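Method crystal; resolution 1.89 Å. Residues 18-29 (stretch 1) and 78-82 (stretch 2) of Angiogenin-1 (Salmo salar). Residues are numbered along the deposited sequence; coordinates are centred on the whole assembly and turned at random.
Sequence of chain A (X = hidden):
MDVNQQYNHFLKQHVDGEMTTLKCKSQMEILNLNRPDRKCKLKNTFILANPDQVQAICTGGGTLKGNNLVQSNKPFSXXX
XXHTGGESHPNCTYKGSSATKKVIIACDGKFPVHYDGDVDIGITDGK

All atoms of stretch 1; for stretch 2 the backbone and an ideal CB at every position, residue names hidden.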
# COMPACT_ATOMS: atom_id res chain seq x y z
N GLU A 18 3.37 -11.69 -4.10
CA GLU A 18 2.47 -12.86 -4.32
C GLU A 18 1.00 -12.50 -4.07
O GLU A 18 0.17 -13.41 -4.03
CB GLU A 18 2.91 -14.02 -3.40
CG GLU A 18 4.34 -14.49 -3.67
CD GLU A 18 4.87 -15.54 -2.70
OE1 GLU A 18 4.11 -15.99 -1.81
OE2 GLU A 18 6.06 -15.92 -2.82
N MET A 19 0.66 -11.21 -3.96
CA MET A 19 -0.74 -10.80 -3.72
C MET A 19 -1.59 -11.05 -4.98
O MET A 19 -1.06 -10.91 -6.10
CB MET A 19 -0.81 -9.31 -3.35
CG MET A 19 -2.20 -8.84 -3.06
SD MET A 19 -2.93 -9.70 -1.66
CE MET A 19 -4.56 -8.95 -1.67
N THR A 20 -2.87 -11.41 -4.80
CA THR A 20 -3.87 -11.57 -5.89
C THR A 20 -5.22 -11.02 -5.41
O THR A 20 -5.39 -10.84 -4.20
CB THR A 20 -4.03 -13.04 -6.32
OG1 THR A 20 -4.85 -13.70 -5.35
CG2 THR A 20 -2.71 -13.75 -6.47
N THR A 21 -6.14 -10.77 -6.34
CA THR A 21 -7.50 -10.24 -6.07
C THR A 21 -8.23 -11.19 -5.11
O THR A 21 -8.96 -10.70 -4.22
CB THR A 21 -8.26 -10.03 -7.37
OG1 THR A 21 -8.32 -11.30 -8.03
CG2 THR A 21 -7.59 -9.01 -8.28
N LEU A 22 -8.01 -12.49 -5.26
CA LEU A 22 -8.67 -13.55 -4.46
C LEU A 22 -8.20 -13.51 -3.01
O LEU A 22 -8.90 -14.04 -2.16
CB LEU A 22 -8.37 -14.91 -5.11
CG LEU A 22 -8.82 -15.08 -6.56
CD1 LEU A 22 -8.40 -16.43 -7.12
CD2 LEU A 22 -10.33 -14.90 -6.68
N LYS A 23 -7.05 -12.88 -2.72
CA LYS A 23 -6.46 -12.85 -1.35
C LYS A 23 -6.91 -11.61 -0.54
O LYS A 23 -6.39 -11.43 0.58
CB LYS A 23 -4.94 -12.88 -1.43
CG LYS A 23 -4.33 -14.14 -2.06
CD LYS A 23 -2.83 -14.19 -1.90
CE LYS A 23 -2.17 -15.33 -2.64
NZ LYS A 23 -0.71 -15.31 -2.46
N CYS A 24 -7.84 -10.80 -1.05
CA CYS A 24 -8.27 -9.53 -0.37
C CYS A 24 -8.83 -9.82 1.02
O CYS A 24 -8.43 -9.12 1.97
CB CYS A 24 -9.25 -8.72 -1.20
SG CYS A 24 -8.43 -7.76 -2.50
N LYS A 25 -9.69 -10.82 1.16
CA LYS A 25 -10.34 -11.17 2.45
C LYS A 25 -9.27 -11.42 3.52
O LYS A 25 -9.32 -10.75 4.56
CB LYS A 25 -11.27 -12.37 2.27
CG LYS A 25 -11.99 -12.82 3.53
CD LYS A 25 -13.08 -13.84 3.28
CE LYS A 25 -13.75 -14.30 4.56
NZ LYS A 25 -14.27 -13.15 5.35
N SER A 26 -8.31 -12.31 3.27
CA SER A 26 -7.27 -12.70 4.26
C SER A 26 -6.32 -11.52 4.55
O SER A 26 -6.06 -11.27 5.74
CB SER A 26 -6.52 -13.95 3.83
OG SER A 26 -5.89 -13.77 2.57
N GLN A 27 -5.87 -10.80 3.53
CA GLN A 27 -4.89 -9.69 3.70
C GLN A 27 -5.54 -8.51 4.43
O GLN A 27 -4.86 -7.95 5.33
CB GLN A 27 -4.25 -9.31 2.38
CG GLN A 27 -3.45 -10.44 1.77
CD GLN A 27 -2.48 -11.02 2.76
OE1 GLN A 27 -1.72 -10.30 3.41
NE2 GLN A 27 -2.51 -12.34 2.92
N MET A 28 -6.78 -8.14 4.11
CA MET A 28 -7.46 -6.99 4.77
C MET A 28 -7.74 -7.36 6.23
O MET A 28 -7.57 -6.49 7.10
CB MET A 28 -8.76 -6.59 4.07
CG MET A 28 -8.56 -6.02 2.67
SD MET A 28 -7.32 -4.67 2.61
CE MET A 28 -8.06 -3.49 3.74
N GLU A 29 -8.14 -8.61 6.51
CA GLU A 29 -8.40 -9.05 7.90
C GLU A 29 -7.16 -8.71 8.74
O GLU A 29 -7.30 -8.08 9.82
CB GLU A 29 -8.73 -10.54 7.95
CG GLU A 29 -9.41 -10.96 9.24
CD GLU A 29 -9.65 -12.45 9.38
OE1 GLU A 29 -10.57 -12.83 10.13
OE2 GLU A 29 -8.90 -13.23 8.76
N UNK A 78 -0.39 -3.92 -9.46
CA UNK A 78 -1.00 -3.67 -8.13
C UNK A 78 -2.28 -4.48 -8.02
O UNK A 78 -2.87 -4.86 -9.05
CB UNK A 78 -1.29 -2.18 -7.92
N UNK A 79 -2.66 -4.75 -6.78
CA UNK A 79 -3.95 -5.35 -6.40
C UNK A 79 -4.60 -4.34 -5.46
O UNK A 79 -3.94 -3.94 -4.48
CB UNK A 79 -3.79 -6.72 -5.74
N UNK A 80 -5.83 -3.93 -5.77
CA UNK A 80 -6.63 -2.99 -4.96
C UNK A 80 -7.77 -3.78 -4.32
O UNK A 80 -8.56 -4.43 -5.06
CB UNK A 80 -7.17 -1.83 -5.81
N UNK A 81 -7.81 -3.75 -2.99
CA UNK A 81 -8.90 -4.33 -2.17
C UNK A 81 -9.81 -3.19 -1.75
O UNK A 81 -9.36 -2.27 -1.01
CB UNK A 81 -8.36 -5.08 -0.95
N UNK A 82 -11.05 -3.21 -2.22
CA UNK A 82 -12.04 -2.13 -2.00
C UNK A 82 -13.21 -2.67 -1.18
O UNK A 82 -13.76 -3.74 -1.53
CB UNK A 82 -12.54 -1.56 -3.33

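The backbone of stretch 2 is extended throughout, with phi between -131° and -100° and psi between 115° and 156°, so CA-to-CB directions alternate along the strand. Positions 79 and 81 point toward stretch 1, while 78, 80 and 82 point away. The two segments are not side by side: the axis of helix 24-29 runs at 75° to the strand, with a closest approach of 9.4 Å, and the loop and 3-10 turn before the helix pass close to position 79.

At position 78 the ideal CB has nothing of stretch 1 within 5.5 Å. Stretch 1 therefore sets no requirement, and phi/psi of -131/156 favours beta-branched residues without demanding one. The deposited residue is Val 78, chi1 m, which makes no contact with stretch 1.

Position 79 is far more restricted. Its ideal CB lies 3.8 Å from CG of Met 19, 4.5 Å from C of Thr 20 and 4.7 Å from N of Thr 21. The CA of 79 is 6.1 Å from Thr 21 CA. The nearest side-chain surface is the aliphatic part of Met 19, beside backbone of the turn. The carbonyl O of Thr 20 already accepts a hydrogen bond from Lys 23 N (3.0 Å), so a polar group is not specifically called for. A compact apolar side chain suits best: valine, isoleucine, perhaps alanine with less contact. The residue is Val 79, chi1 t. Its CB packs against Met 19 CG at 3.8 Å, while its CG1 reaches into the turn, 3.8 Å from Thr 20 O, 4.0 Å from Thr 21 N and 4.3 Å from Cys 24 SG. The contact covers 83 Å² of the valine.

Position 80 again points away, with no atom of stretch 1 within 5.5 Å of its ideal CB. Many side chains would fit, with beta-branched ones well matched to the extended backbone. It is Ile 80, chi1 m and chi2 t; its CB stays 6.9 Å from Cys 24 SG, the side chain's nearest approach to stretch 1, and the backbone comes closer, O to Cys 24 SG at 4.2 Å.

Position 81 carries the most telling evidence. The CA of 81 is 5.5 Å from Cys 24 CA, and its ideal CB is only 3.1 Å from Cys 24 SG, tight for nonbonded atoms but normal for a CB one bond from a sulfur bonded to that SG. Alanine or serine would leave this short approach unexplained, so cysteine is strongly indicated. Cys 81 is deposited, chi1 m, and its SG bonds Cys 24 SG at 2.0 Å with chi3 of -80°, a usual disulfide torsion. The bridge ties the start of the helix to the strand across 57 residues of sequence. Methionines pack around it: Met 19 CE lies 3.7 Å from Cys 81 SG, and Met 28 SD 3.8 Å from Cys 81 CB.

Position 82 points away, with nothing of stretch 1 within 5.5 Å of its ideal CB, and either a polar or an apolar residue would serve. It is Thr 82, chi1 m, whose OG1 comes no nearer than 7.4 Å, to Cys 24 SG.

Stretch 2 78-82: VVICT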
# COMPACT_ATOMS: atom_id res chain seq x y z
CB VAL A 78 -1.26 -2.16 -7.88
CG1 VAL A 78 0.02 -1.35 -7.93
CG2 VAL A 78 -2.29 -1.59 -8.84
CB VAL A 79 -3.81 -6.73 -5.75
CG1 VAL A 79 -5.10 -7.14 -5.07
CG2 VAL A 79 -3.36 -7.79 -6.76
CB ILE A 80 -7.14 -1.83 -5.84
CG1 ILE A 80 -5.99 -1.13 -6.56
CG2 ILE A 80 -7.97 -0.83 -5.02
CD1 ILE A 80 -6.39 -0.44 -7.81
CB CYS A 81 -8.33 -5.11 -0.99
SG CYS A 81 -7.22 -6.44 -1.51
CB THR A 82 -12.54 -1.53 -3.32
OG1 THR A 82 -11.40 -1.18 -4.13
CG2 THR A 82 -13.41 -0.31 -3.10
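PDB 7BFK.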